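Local coordinates for protein UDP-L-Rhamnose Synthase (Acanthamoeba polyphaga mimivirus, PDB 7JID) that probably makes UDP-L-rhamnose as an NADP-dependent oxidoreductase of the RmlD family, with NADP and UDP-rhamnose bound in the crystal, at residues N82-L87 against V142-T146; I102-Y106 against A206-T211; T213-P219 against L262-Q268; S187-S191 against S258-L262; T193-Q197 against G280-V284. All blocks are in the same frame, centred on the assembly; numbering follows the deposited sequence.

Interaction 1 of 5, residues N82-L87 against V142-T146; sequences NVKDNL and VKGFT. With NAP (NADP nicotinamide-adenine-dinucleotide phosphate), chain D.
Val142 of helix 138-150 packs as a knob into the hole formed by Asn82, Val83, Asn86 and Leu87 of helix 79-99, a buried helix-helix contact beside the NADP site of the Rossmann domain. The axes of segments 82-87 and 142-146 approach to 9.3 Å and cross at -41°. Val142 CG1 lies 3.8 Å from Leu87 CB, whereas CG2 runs past the Asn82 amide, 3.4 Å from ND2. Thr146 OG1, set beside its own backbone N (chi1 -52°), donates to Asn86 O at 2.8 Å. One turn apart, Asn86 ND2 and Asn82 OD1 form a nearly straight 2.8 Å bond lying in the Asn86 amide plane; with Asn86 OD1 taking the backbone N of Arg61, the rotation of that amide is fixed. The side chains of Lys143 and Asn86 cross at about a right angle, Lys143 CE 3.5 Å from Asn86 OD1; NZ binds Tyr106 OH and a water shared with Asp85 O. Tyr139 and Lys143 have the Tyr-X-X-X-Lys spacing of short-chain dehydrogenases/reductases. The Phe145 ring meets Tyr88 of the second subunit, planes at about 45°. This mixed apolar and polar contact adjoins Asp85, whose OD1 accepts from adenine N6A of NADP at 2.9 Å.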
# COMPACT_ATOMS: atom_id res chain seq x y z
N ASN A 82 -0.36 -2.85 -9.10
CA ASN A 82 -0.55 -1.47 -8.62
C ASN A 82 0.29 -1.31 -7.34
O ASN A 82 1.14 -0.42 -7.29
CB ASN A 82 -2.04 -1.22 -8.41
CG ASN A 82 -2.36 0.24 -8.13
OD1 ASN A 82 -1.47 1.09 -8.10
ND2 ASN A 82 -3.65 0.55 -7.99
N VAL A 83 0.04 -2.12 -6.31
CA VAL A 83 0.75 -1.86 -5.03
C VAL A 83 2.24 -2.14 -5.24
O VAL A 83 3.07 -1.42 -4.69
CB VAL A 83 0.14 -2.70 -3.89
CG1 VAL A 83 0.87 -2.41 -2.59
CG2 VAL A 83 -1.33 -2.34 -3.75
N LYS A 84 2.59 -3.19 -6.00
CA LYS A 84 4.00 -3.58 -6.20
C LYS A 84 4.77 -2.38 -6.78
O LYS A 84 5.90 -2.04 -6.28
CB LYS A 84 4.10 -4.76 -7.17
CG LYS A 84 5.53 -5.21 -7.46
CD LYS A 84 5.68 -6.08 -8.70
CE LYS A 84 4.80 -7.29 -8.70
NZ LYS A 84 4.82 -7.83 -10.08
N ASP A 85 4.29 -1.81 -7.88
CA ASP A 85 5.09 -0.85 -8.67
C ASP A 85 4.88 0.56 -8.15
O ASP A 85 5.78 1.38 -8.36
CB ASP A 85 4.79 -1.01 -10.16
CG ASP A 85 5.17 -2.37 -10.73
OD1 ASP A 85 6.06 -3.05 -10.18
OD2 ASP A 85 4.56 -2.76 -11.78
N ASN A 86 3.69 0.87 -7.63
CA ASN A 86 3.29 2.26 -7.35
C ASN A 86 3.42 2.57 -5.85
O ASN A 86 3.27 3.76 -5.53
CB ASN A 86 1.85 2.53 -7.80
CG ASN A 86 1.73 2.49 -9.30
OD1 ASN A 86 2.65 2.91 -10.00
ND2 ASN A 86 0.54 2.13 -9.80
N LEU A 87 3.68 1.56 -5.00
CA LEU A 87 3.91 1.81 -3.56
C LEU A 87 5.10 0.99 -3.09
O LEU A 87 6.07 1.58 -2.53
CB LEU A 87 2.63 1.49 -2.79
CG LEU A 87 2.64 1.89 -1.31
CD1 LEU A 87 1.22 2.16 -0.87
CD2 LEU A 87 3.28 0.80 -0.46
N VAL A 142 -3.67 4.44 -4.48
CA VAL A 142 -2.38 3.83 -4.08
C VAL A 142 -1.32 4.92 -4.02
O VAL A 142 -0.58 4.99 -3.03
CB VAL A 142 -2.01 2.67 -5.01
CG1 VAL A 142 -0.57 2.20 -4.75
CG2 VAL A 142 -2.98 1.53 -4.82
N LYS A 143 -1.24 5.78 -5.04
CA LYS A 143 -0.24 6.87 -5.12
C LYS A 143 -0.42 7.87 -3.98
O LYS A 143 0.58 8.41 -3.54
CB LYS A 143 -0.23 7.54 -6.49
CG LYS A 143 0.45 6.70 -7.57
CD LYS A 143 1.99 6.71 -7.44
CE LYS A 143 2.74 6.14 -8.60
NZ LYS A 143 4.21 6.35 -8.47
N GLY A 144 -1.65 8.09 -3.55
CA GLY A 144 -1.91 8.95 -2.40
C GLY A 144 -1.21 8.40 -1.19
O GLY A 144 -0.49 9.16 -0.45
N PHE A 145 -1.35 7.11 -0.93
CA PHE A 145 -0.65 6.50 0.22
C PHE A 145 0.85 6.54 0.00
O PHE A 145 1.57 6.76 0.95
CB PHE A 145 -1.18 5.10 0.51
CG PHE A 145 -2.57 5.15 1.10
CD1 PHE A 145 -2.75 5.67 2.38
CD2 PHE A 145 -3.69 4.82 0.36
CE1 PHE A 145 -4.01 5.77 2.93
CE2 PHE A 145 -4.95 4.88 0.93
CZ PHE A 145 -5.10 5.38 2.20
N THR A 146 1.35 6.27 -1.21
CA THR A 146 2.82 6.39 -1.42
C THR A 146 3.28 7.80 -1.07
O THR A 146 4.34 7.98 -0.40
CB THR A 146 3.22 6.01 -2.84
OG1 THR A 146 2.61 4.73 -3.01
CG2 THR A 146 4.72 5.99 -2.99
PA NAP D . 6.72 4.35 -18.27
O1A NAP D . 7.20 4.74 -19.65
O2A NAP D . 5.74 3.23 -18.14
O5B NAP D . 8.06 4.06 -17.49
C5B NAP D . 8.04 3.34 -16.26
C4B NAP D . 9.26 2.46 -16.03
O4B NAP D . 9.26 1.91 -14.72
C3B NAP D . 9.24 1.32 -17.04
O3B NAP D . 10.57 1.36 -17.60
C2B NAP D . 9.01 0.11 -16.15
O2B NAP D . 9.81 -0.94 -16.61
C1B NAP D . 9.55 0.53 -14.78
N9A NAP D . 9.08 -0.17 -13.60
C8A NAP D . 7.83 -0.28 -13.19
N7A NAP D . 7.77 -0.95 -12.04
C5A NAP D . 9.03 -1.29 -11.72
C6A NAP D . 9.61 -2.01 -10.66
N6A NAP D . 8.84 -2.51 -9.72
N1A NAP D . 10.98 -2.17 -10.69
C2A NAP D . 11.71 -1.62 -11.68
N3A NAP D . 11.24 -0.92 -12.73
C4A NAP D . 9.89 -0.74 -12.74
O3 NAP D . 6.06 5.54 -17.41
PN NAP D . 6.59 7.07 -17.28
O1N NAP D . 5.36 7.83 -17.76
O2N NAP D . 7.97 7.32 -17.71
O5D NAP D . 6.49 7.25 -15.71
C5D NAP D . 7.48 7.11 -14.70
C4D NAP D . 6.74 6.93 -13.34
O4D NAP D . 7.14 7.98 -12.51
C3D NAP D . 5.26 7.09 -13.56
O3D NAP D . 4.46 6.71 -12.38
C2D NAP D . 5.38 8.59 -13.93
O2D NAP D . 4.21 9.41 -13.93
C1D NAP D . 6.36 9.11 -12.91
P2B NAP D . 9.17 -2.33 -17.05
O1X NAP D . 8.58 -2.18 -18.39
O2X NAP D . 10.49 -3.11 -17.12
O3X NAP D . 8.17 -2.90 -16.04
O HOH W 1 5.92 4.23 -8.44

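Interaction 2 of 5, residues I102-Y106 against A206-T211; sequences IHLTY and ARNKTT
His103 reaches from strand 103-109, a central strand of the parallel Rossmann sheet, to the C-terminal end of helix 195-207, where the chain turns toward edge strand 212-215 through a Schellman motif. In that motif Lys209 has positive phi (64°), and its N bonds back to Ala206 O at 3.0 Å. With chi1 at 179°, the His103 imidazole extends away from its backbone N and enters the turn. NE2 donates to Thr210 O at 2.8 Å; the acceptor lies close to the ring plane, but the donor stands well above the carbonyl plane of Thr210, so the approach is not along a lone pair. Lys209 CA and Thr211 CG2 approach the ring obliquely, 3.4 and 3.6 Å from His103 CD2, and Ala206 O is offset over one face. These contacts fix the ring with one directional bond and packing against backbone atoms and the Thr211 methyl. That carbonyl of Ala206 is also gripped by Arg54 NE, which ties the helix end to the start of strand 54-57, the neighbour with which His103 forms backbone bonds. Two residues further along the strand, Thr105 OG1 touches the helix, 3.3 Å from Ala206 CB.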
# COMPACT_ATOMS: atom_id res chain seq x y z
N ILE A 102 22.17 7.66 0.81
CA ILE A 102 22.27 8.08 -0.61
C ILE A 102 20.96 8.81 -0.97
O ILE A 102 19.88 8.27 -0.71
CB ILE A 102 22.53 6.93 -1.59
CG1 ILE A 102 23.81 6.15 -1.26
CG2 ILE A 102 22.59 7.50 -2.98
CD1 ILE A 102 23.94 4.88 -2.02
N HIS A 103 21.09 10.03 -1.46
CA HIS A 103 19.91 10.85 -1.81
C HIS A 103 19.07 10.11 -2.86
O HIS A 103 19.62 9.65 -3.86
CB HIS A 103 20.37 12.21 -2.31
CG HIS A 103 19.25 13.10 -2.72
ND1 HIS A 103 18.64 12.98 -3.94
CD2 HIS A 103 18.63 14.07 -2.04
CE1 HIS A 103 17.64 13.86 -3.99
NE2 HIS A 103 17.62 14.56 -2.85
N LEU A 104 17.75 10.06 -2.65
CA LEU A 104 16.78 9.45 -3.59
C LEU A 104 15.85 10.55 -4.09
O LEU A 104 15.28 11.25 -3.26
CB LEU A 104 15.98 8.37 -2.88
CG LEU A 104 14.82 7.75 -3.66
CD1 LEU A 104 15.34 7.03 -4.90
CD2 LEU A 104 14.08 6.79 -2.77
N THR A 105 15.69 10.61 -5.40
CA THR A 105 14.59 11.35 -6.05
C THR A 105 13.52 10.33 -6.44
O THR A 105 13.79 9.48 -7.26
CB THR A 105 15.06 12.17 -7.26
OG1 THR A 105 16.15 13.01 -6.86
CG2 THR A 105 13.93 13.01 -7.80
N TYR A 106 12.33 10.52 -5.89
CA TYR A 106 11.12 9.76 -6.24
C TYR A 106 10.21 10.65 -7.09
O TYR A 106 9.71 11.64 -6.60
CB TYR A 106 10.42 9.23 -4.98
CG TYR A 106 9.00 8.79 -5.24
CD1 TYR A 106 8.74 7.68 -6.03
CD2 TYR A 106 7.96 9.46 -4.65
CE1 TYR A 106 7.43 7.29 -6.28
CE2 TYR A 106 6.65 9.09 -4.90
CZ TYR A 106 6.40 7.98 -5.67
OH TYR A 106 5.13 7.58 -5.99
N ALA A 206 18.18 17.34 -7.30
CA ALA A 206 18.83 16.04 -6.97
C ALA A 206 20.35 16.31 -6.84
O ALA A 206 20.94 15.93 -5.81
CB ALA A 206 18.56 15.01 -8.03
N ARG A 207 20.92 17.10 -7.74
CA ARG A 207 22.36 17.49 -7.61
C ARG A 207 22.58 18.16 -6.26
O ARG A 207 23.64 17.90 -5.57
CB ARG A 207 22.76 18.37 -8.79
CG ARG A 207 24.22 18.79 -8.73
CD ARG A 207 24.59 19.48 -9.99
NE ARG A 207 24.88 18.52 -11.04
CZ ARG A 207 24.20 18.34 -12.14
NH1 ARG A 207 23.13 19.08 -12.40
NH2 ARG A 207 24.61 17.46 -13.02
N ASN A 208 21.65 19.02 -5.83
CA ASN A 208 21.78 19.82 -4.60
C ASN A 208 21.46 19.01 -3.34
O ASN A 208 21.53 19.59 -2.28
CB ASN A 208 20.93 21.09 -4.64
CG ASN A 208 21.43 22.11 -5.63
OD1 ASN A 208 22.58 22.03 -6.09
ND2 ASN A 208 20.57 23.04 -6.03
N LYS A 209 20.94 17.79 -3.49
CA LYS A 209 20.48 16.90 -2.39
C LYS A 209 19.30 17.57 -1.68
O LYS A 209 19.10 17.33 -0.51
CB LYS A 209 21.65 16.50 -1.46
CG LYS A 209 22.67 15.64 -2.17
CD LYS A 209 23.98 15.42 -1.41
CE LYS A 209 23.81 14.71 -0.09
NZ LYS A 209 25.12 14.13 0.33
N THR A 210 18.51 18.39 -2.41
CA THR A 210 17.26 18.95 -1.85
C THR A 210 16.36 17.75 -1.51
O THR A 210 16.20 16.90 -2.41
CB THR A 210 16.59 19.92 -2.83
OG1 THR A 210 17.53 20.91 -3.24
CG2 THR A 210 15.33 20.52 -2.26
N THR A 211 15.67 17.78 -0.38
CA THR A 211 14.79 16.66 0.03
C THR A 211 13.42 17.23 0.38
O THR A 211 13.27 18.45 0.41
CB THR A 211 15.35 15.79 1.17
OG1 THR A 211 15.49 16.57 2.35
CG2 THR A 211 16.63 15.11 0.74

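Interaction 3 of 5, residues T213-P219 against L262-Q268; sequences TFNFTNP and LNTDKLQ
Lys266, in the first turn of helix 265-270, lies over a face of Phe214 in edge strand 212-215, fastening the helix to the rim of the parallel Rossmann sheet. The extended lysine chain lies over the ring, the two side chains running at about a right angle. CE makes a CH-pi contact 3.8 Å from the Phe214 ring centroid; NZ stands 15° off the ring normal in a cation-pi contact and donates to Thr213 O at 2.8 Å. The ammonium is therefore held by a carbonyl and an aromatic face together.

Among the other polar bonds, Asn215 ND2 donates almost straight to Asn263 O at 2.8 Å, within its own amide plane, while Asn215 OD1 takes Arg161 NH1, which settles the flip of the amide. A water joins Asn215 O to Leu267 N at the start of the helix. Just ahead of that helix, Asn263 OD1 accepts from Asp265 N in an Asx turn.

Van der Waals contacts complete the interface. Leu267 CD1 meets Phe216 CE1 obliquely at 3.7 Å, and Leu262 CD1 lies 3.7 Å from Thr217 CG2. Leu262 CB also rests against the Asn215 amide. At the far end, Pro219 packs on the Gln268 amide, whose OE1 is held by Thr264 OG1; Pro219 CG comes 3.6 Å from Gln268 CD.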
# COMPACT_ATOMS: atom_id res chain seq x y z
N THR A 213 8.90 16.98 0.08
CA THR A 213 7.83 16.93 -0.95
C THR A 213 7.81 18.29 -1.66
O THR A 213 7.85 19.33 -1.01
CB THR A 213 6.49 16.57 -0.34
OG1 THR A 213 6.61 15.22 0.14
CG2 THR A 213 5.35 16.63 -1.32
N PHE A 214 7.67 18.27 -2.98
CA PHE A 214 7.43 19.49 -3.81
C PHE A 214 6.33 19.18 -4.80
O PHE A 214 6.49 18.27 -5.64
CB PHE A 214 8.67 19.95 -4.54
CG PHE A 214 9.75 20.53 -3.66
CD1 PHE A 214 9.97 21.90 -3.64
CD2 PHE A 214 10.61 19.70 -2.97
CE1 PHE A 214 11.00 22.42 -2.87
CE2 PHE A 214 11.61 20.23 -2.16
CZ PHE A 214 11.83 21.59 -2.16
N ASN A 215 5.33 20.04 -4.84
CA ASN A 215 4.43 20.15 -6.02
C ASN A 215 5.31 20.58 -7.19
O ASN A 215 6.10 21.52 -7.06
CB ASN A 215 3.29 21.13 -5.70
CG ASN A 215 2.30 20.57 -4.73
OD1 ASN A 215 2.13 19.36 -4.59
ND2 ASN A 215 1.65 21.47 -3.98
N PHE A 216 5.21 19.87 -8.30
CA PHE A 216 6.21 19.92 -9.37
C PHE A 216 5.47 20.05 -10.70
O PHE A 216 5.75 19.33 -11.65
CB PHE A 216 7.15 18.73 -9.28
CG PHE A 216 8.49 19.09 -9.85
CD1 PHE A 216 9.35 19.92 -9.15
CD2 PHE A 216 8.92 18.50 -11.02
CE1 PHE A 216 10.61 20.20 -9.67
CE2 PHE A 216 10.16 18.81 -11.55
CZ PHE A 216 11.01 19.63 -10.85
N THR A 217 4.59 21.03 -10.73
CA THR A 217 3.88 21.49 -11.95
C THR A 217 4.30 22.93 -12.27
O THR A 217 4.72 23.67 -11.35
CB THR A 217 2.37 21.38 -11.75
OG1 THR A 217 2.09 22.04 -10.52
CG2 THR A 217 1.88 19.95 -11.72
N ASN A 218 4.16 23.36 -13.52
CA ASN A 218 4.36 24.78 -13.89
C ASN A 218 3.32 25.59 -13.13
O ASN A 218 2.20 25.11 -12.89
CB ASN A 218 4.20 25.04 -15.38
CG ASN A 218 5.26 24.43 -16.28
OD1 ASN A 218 5.34 23.21 -16.44
ND2 ASN A 218 6.07 25.30 -16.86
N PRO A 219 3.68 26.79 -12.67
CA PRO A 219 2.70 27.61 -11.96
C PRO A 219 1.41 27.82 -12.76
O PRO A 219 1.49 28.02 -13.99
CB PRO A 219 3.45 28.90 -11.69
CG PRO A 219 4.86 28.43 -11.53
CD PRO A 219 5.06 27.34 -12.60
N LEU A 262 -2.33 22.63 -7.89
CA LEU A 262 -1.28 22.52 -6.86
C LEU A 262 -0.72 23.91 -6.57
O LEU A 262 -0.42 24.66 -7.50
CB LEU A 262 -0.16 21.58 -7.30
CG LEU A 262 -0.56 20.16 -7.67
CD1 LEU A 262 0.70 19.45 -8.21
CD2 LEU A 262 -1.23 19.44 -6.52
N ASN A 263 -0.61 24.22 -5.28
CA ASN A 263 0.14 25.41 -4.84
C ASN A 263 1.63 25.16 -5.07
O ASN A 263 2.14 24.18 -4.48
CB ASN A 263 -0.19 25.70 -3.39
CG ASN A 263 0.46 26.96 -2.87
OD1 ASN A 263 1.61 27.23 -3.16
ND2 ASN A 263 -0.22 27.64 -1.95
N THR A 264 2.26 25.97 -5.90
CA THR A 264 3.70 25.76 -6.20
C THR A 264 4.56 26.84 -5.55
O THR A 264 5.64 27.02 -6.03
CB THR A 264 3.93 25.64 -7.69
OG1 THR A 264 3.46 26.81 -8.34
CG2 THR A 264 3.30 24.39 -8.26
N ASP A 265 4.10 27.51 -4.51
CA ASP A 265 4.94 28.54 -3.84
C ASP A 265 6.25 27.93 -3.37
O ASP A 265 7.30 28.61 -3.44
CB ASP A 265 4.15 29.21 -2.72
CG ASP A 265 2.96 30.04 -3.19
OD1 ASP A 265 2.83 30.27 -4.42
OD2 ASP A 265 2.21 30.48 -2.32
N LYS A 266 6.22 26.70 -2.88
CA LYS A 266 7.45 26.10 -2.34
C LYS A 266 8.50 25.99 -3.46
O LYS A 266 9.64 26.39 -3.24
CB LYS A 266 7.18 24.75 -1.68
CG LYS A 266 8.40 24.18 -0.97
CD LYS A 266 8.12 22.83 -0.40
CE LYS A 266 9.28 22.26 0.38
NZ LYS A 266 8.99 20.94 0.97
N LEU A 267 8.14 25.42 -4.62
CA LEU A 267 9.08 25.28 -5.75
C LEU A 267 9.48 26.69 -6.20
O LEU A 267 10.65 26.87 -6.57
CB LEU A 267 8.42 24.52 -6.90
CG LEU A 267 9.36 24.22 -8.07
CD1 LEU A 267 10.51 23.32 -7.64
CD2 LEU A 267 8.57 23.64 -9.21
N GLN A 268 8.51 27.62 -6.31
CA GLN A 268 8.80 28.98 -6.84
C GLN A 268 9.82 29.71 -5.95
O GLN A 268 10.52 30.58 -6.51
CB GLN A 268 7.50 29.76 -7.01
CG GLN A 268 6.67 29.24 -8.19
CD GLN A 268 5.40 30.04 -8.35
OE1 GLN A 268 4.27 29.57 -8.13
NE2 GLN A 268 5.59 31.29 -8.74
O HOH W 2 5.88 23.58 -5.02

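Interaction 4 of 5, residues S187-S191 against S258-L262; sequences SIPNS and SNNLL
Two irregular loops beside the UDP-rhamnose pocket, 187-191 and 258-262, are laced together chiefly through Asn190 and Ser191; the Asn259 side chain comes within about 5 Å of the bound sugar nucleotide at the nearest atoms. Asn190 uses both ends of its amide. ND2 donates to Asn259 OD1 at 2.9 Å in a nearly straight bond, coplanar with the donor amide and directed at a lone pair of the acceptor, although the two amides are turned 46° to each other. Asn190 ND2 also donates to Ile188 O within its own loop. Asn190 OD1 accepts from Asn260 N, with that donor above the carbonyl plane, and from Arg163 NH1. The Ile188 and Asn259 side chains cross at about a right angle, Ile188 CD1 3.6 Å from Asn259 ND2. Further along, Ser191 N donates to Asn260 O at 3.0 Å, and Ser191 OG, turned toward Leu262 N by a chi1 of -70°, accepts from it at 2.9 Å. The carbonyl of Asn260 takes a second, softer contact: Asn190 CA lies 3.4 Å from Asn260 O in a CA-H...O interaction.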
# COMPACT_ATOMS: atom_id res chain seq x y z
N SER A 187 -12.85 19.13 -20.85
CA SER A 187 -11.96 20.30 -20.61
C SER A 187 -12.11 20.80 -19.17
O SER A 187 -13.16 21.34 -18.78
CB SER A 187 -12.17 21.42 -21.62
OG SER A 187 -11.23 22.48 -21.47
N ILE A 188 -11.04 20.76 -18.40
CA ILE A 188 -11.05 21.22 -16.99
C ILE A 188 -9.69 21.87 -16.71
O ILE A 188 -8.66 21.28 -17.02
CB ILE A 188 -11.33 20.05 -16.01
CG1 ILE A 188 -12.71 19.38 -16.23
CG2 ILE A 188 -11.20 20.54 -14.57
CD1 ILE A 188 -12.94 18.13 -15.39
N PRO A 189 -9.65 23.07 -16.09
CA PRO A 189 -8.38 23.71 -15.71
C PRO A 189 -7.60 22.80 -14.75
O PRO A 189 -8.15 22.32 -13.76
CB PRO A 189 -8.78 25.04 -15.08
CG PRO A 189 -10.14 25.32 -15.68
CD PRO A 189 -10.78 23.96 -15.78
N ASN A 190 -6.29 22.70 -14.96
CA ASN A 190 -5.46 21.76 -14.19
C ASN A 190 -4.01 22.24 -14.11
O ASN A 190 -3.55 22.96 -15.05
CB ASN A 190 -5.42 20.42 -14.91
CG ASN A 190 -6.48 19.47 -14.42
OD1 ASN A 190 -6.33 18.89 -13.35
ND2 ASN A 190 -7.54 19.30 -15.23
N SER A 191 -3.35 21.85 -13.04
CA SER A 191 -1.89 21.96 -12.89
C SER A 191 -1.25 20.86 -13.72
O SER A 191 -1.59 19.67 -13.52
CB SER A 191 -1.47 21.90 -11.48
OG SER A 191 -1.85 23.06 -10.76
N SER A 258 -8.31 12.76 -11.68
CA SER A 258 -7.97 13.83 -10.73
C SER A 258 -7.96 15.18 -11.48
O SER A 258 -7.37 15.27 -12.58
CB SER A 258 -6.60 13.58 -10.19
OG SER A 258 -6.14 14.66 -9.40
N ASN A 259 -8.57 16.20 -10.90
CA ASN A 259 -8.54 17.58 -11.44
C ASN A 259 -8.22 18.51 -10.29
O ASN A 259 -9.02 18.52 -9.33
CB ASN A 259 -9.87 17.98 -12.09
CG ASN A 259 -10.12 17.17 -13.34
OD1 ASN A 259 -9.58 17.44 -14.38
ND2 ASN A 259 -10.95 16.13 -13.21
N ASN A 260 -7.16 19.33 -10.37
CA ASN A 260 -6.78 20.17 -9.22
C ASN A 260 -5.86 21.31 -9.68
O ASN A 260 -5.32 21.26 -10.79
CB ASN A 260 -6.21 19.32 -8.10
CG ASN A 260 -4.84 18.75 -8.43
OD1 ASN A 260 -3.96 19.50 -8.78
ND2 ASN A 260 -4.71 17.44 -8.24
N LEU A 261 -5.70 22.26 -8.78
CA LEU A 261 -4.54 23.18 -8.70
C LEU A 261 -3.62 22.73 -7.59
O LEU A 261 -4.12 22.53 -6.44
CB LEU A 261 -5.05 24.59 -8.37
CG LEU A 261 -3.99 25.64 -8.01
CD1 LEU A 261 -3.10 25.95 -9.21
CD2 LEU A 261 -4.63 26.92 -7.49
N LEU A 262 -2.33 22.63 -7.89
CA LEU A 262 -1.28 22.52 -6.86
C LEU A 262 -0.72 23.91 -6.57
O LEU A 262 -0.42 24.66 -7.50
CB LEU A 262 -0.16 21.58 -7.30
CG LEU A 262 -0.56 20.16 -7.67
CD1 LEU A 262 0.70 19.45 -8.21
CD2 LEU A 262 -1.23 19.44 -6.52

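Interaction 5 of 5, residues T193-Q197 against G280-V284; sequences TILDQ and GIREV
Ile194, at the N-cap position of helix 195-207, faces helix 277-287, with its CA 7.2 Å from that of Gly280. Its side chain divides between two targets. A chi1 of -59° puts CG1 opposite the carbonyl carbon, and the branch it carries ends with CD1 only 3.3 Å from Gly280 C, a tight approach to bare backbone permitted by the missing side chain of the glycine. CG2 instead meets Val284 CG2 at 3.6 Å, one turn further on; the two side chains slide past each other in opposite directions. Gln197, extended beyond CG, lies against Gly280, its NE2 3.6 Å from Gly280 CA. Its OE1 accepts from Asn218 ND2, and NE2 is linked weakly through a water to Glu283 OE2, which also pairs with Lys287. No direct hydrogen bond joins the segments; the contact rests on van der Waals packing. Ile281, whose CD1 also touches Ile194 CD1, packs on Ile227 and Leu230 of helix 224-234, while Leu195 turns to helix 14-25, placing the start of helix 195-207 between helices 14-25 and 277-287.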
# COMPACT_ATOMS: atom_id res chain seq x y z
N THR A 193 2.70 19.58 -15.85
CA THR A 193 4.19 19.58 -15.81
C THR A 193 4.72 19.54 -17.23
O THR A 193 4.51 18.54 -17.91
CB THR A 193 4.70 18.36 -15.04
OG1 THR A 193 4.20 18.38 -13.71
CG2 THR A 193 6.22 18.36 -14.92
N ILE A 194 5.42 20.60 -17.66
CA ILE A 194 6.15 20.58 -18.95
C ILE A 194 7.54 19.99 -18.70
O ILE A 194 8.35 20.64 -18.04
CB ILE A 194 6.21 21.95 -19.63
CG1 ILE A 194 4.78 22.47 -19.89
CG2 ILE A 194 7.01 21.79 -20.91
CD1 ILE A 194 4.74 23.86 -20.38
N LEU A 195 7.75 18.75 -19.12
CA LEU A 195 8.98 18.01 -18.72
C LEU A 195 10.20 18.67 -19.36
O LEU A 195 11.23 18.69 -18.70
CB LEU A 195 8.86 16.54 -19.13
CG LEU A 195 7.91 15.70 -18.29
CD1 LEU A 195 7.82 14.29 -18.85
CD2 LEU A 195 8.34 15.66 -16.83
N ASP A 196 10.09 19.23 -20.57
CA ASP A 196 11.25 19.90 -21.20
C ASP A 196 11.77 21.02 -20.29
O ASP A 196 12.96 21.19 -20.17
CB ASP A 196 10.92 20.39 -22.60
CG ASP A 196 10.39 19.30 -23.48
OD1 ASP A 196 11.19 18.72 -24.24
OD2 ASP A 196 9.17 19.03 -23.42
N GLN A 197 10.87 21.73 -19.62
CA GLN A 197 11.20 22.86 -18.74
C GLN A 197 11.60 22.38 -17.34
O GLN A 197 12.47 23.04 -16.70
CB GLN A 197 10.00 23.82 -18.71
CG GLN A 197 9.85 24.52 -20.04
CD GLN A 197 8.52 25.22 -20.20
OE1 GLN A 197 7.84 25.46 -19.21
NE2 GLN A 197 8.18 25.54 -21.44
N GLY A 280 4.37 28.55 -20.88
CA GLY A 280 5.12 27.34 -21.21
C GLY A 280 4.46 26.56 -22.31
O GLY A 280 5.16 26.07 -23.21
N ILE A 281 3.13 26.40 -22.31
CA ILE A 281 2.40 25.64 -23.37
C ILE A 281 2.53 26.41 -24.68
O ILE A 281 2.70 25.75 -25.73
CB ILE A 281 0.91 25.45 -23.02
CG1 ILE A 281 0.73 24.51 -21.83
CG2 ILE A 281 0.11 24.95 -24.22
CD1 ILE A 281 1.13 23.11 -22.09
N ARG A 282 2.36 27.73 -24.66
CA ARG A 282 2.54 28.52 -25.91
C ARG A 282 3.89 28.17 -26.52
O ARG A 282 3.95 27.92 -27.75
CB ARG A 282 2.49 30.02 -25.62
CG ARG A 282 2.71 30.87 -26.87
CD ARG A 282 2.38 32.33 -26.63
NE ARG A 282 1.11 32.49 -25.92
CZ ARG A 282 0.97 32.84 -24.65
NH1 ARG A 282 -0.24 32.95 -24.15
NH2 ARG A 282 2.02 33.10 -23.90
N GLU A 283 4.92 28.14 -25.69
CA GLU A 283 6.31 27.82 -26.14
C GLU A 283 6.29 26.42 -26.73
O GLU A 283 6.74 26.26 -27.90
CB GLU A 283 7.34 28.05 -25.03
CG GLU A 283 8.74 27.60 -25.43
CD GLU A 283 9.87 27.91 -24.45
OE1 GLU A 283 9.70 28.76 -23.57
OE2 GLU A 283 10.95 27.27 -24.58
N VAL A 284 5.78 25.42 -26.00
CA VAL A 284 5.75 24.00 -26.45
C VAL A 284 5.05 23.89 -27.79
O VAL A 284 5.60 23.22 -28.70
CB VAL A 284 5.10 23.10 -25.37
CG1 VAL A 284 4.68 21.71 -25.86
CG2 VAL A 284 6.04 22.97 -24.19
O HOH W 3 10.01 24.73 -24.20

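Overall arrangement
Interactions 1, 2 and 3 all involve elements of the Rossmann fold; the centres of 1 and 2 are 20 Å apart and their segments alternate along the chain. These two meet at Lys143 and Tyr106, joining helix 138-150 to strand 103-109. Interactions 2 and 3 follow in series and reach the same sheet, and helix 195-207 serves both interactions 2 and 5. Interactions 3, 4 and 5 cluster within 14 to 16 Å: 3 and 4 share Leu262, whereas Asn218 and Phe216 probably bond to the 193-197 segment. Interactions 1 and 5 lie 27 Å apart, across the chain's centre. Interaction 1 thus lies at the NADP site and interaction 4 near the UDP-rhamnose, while 2, 3 and 5 join the sheet and its helices.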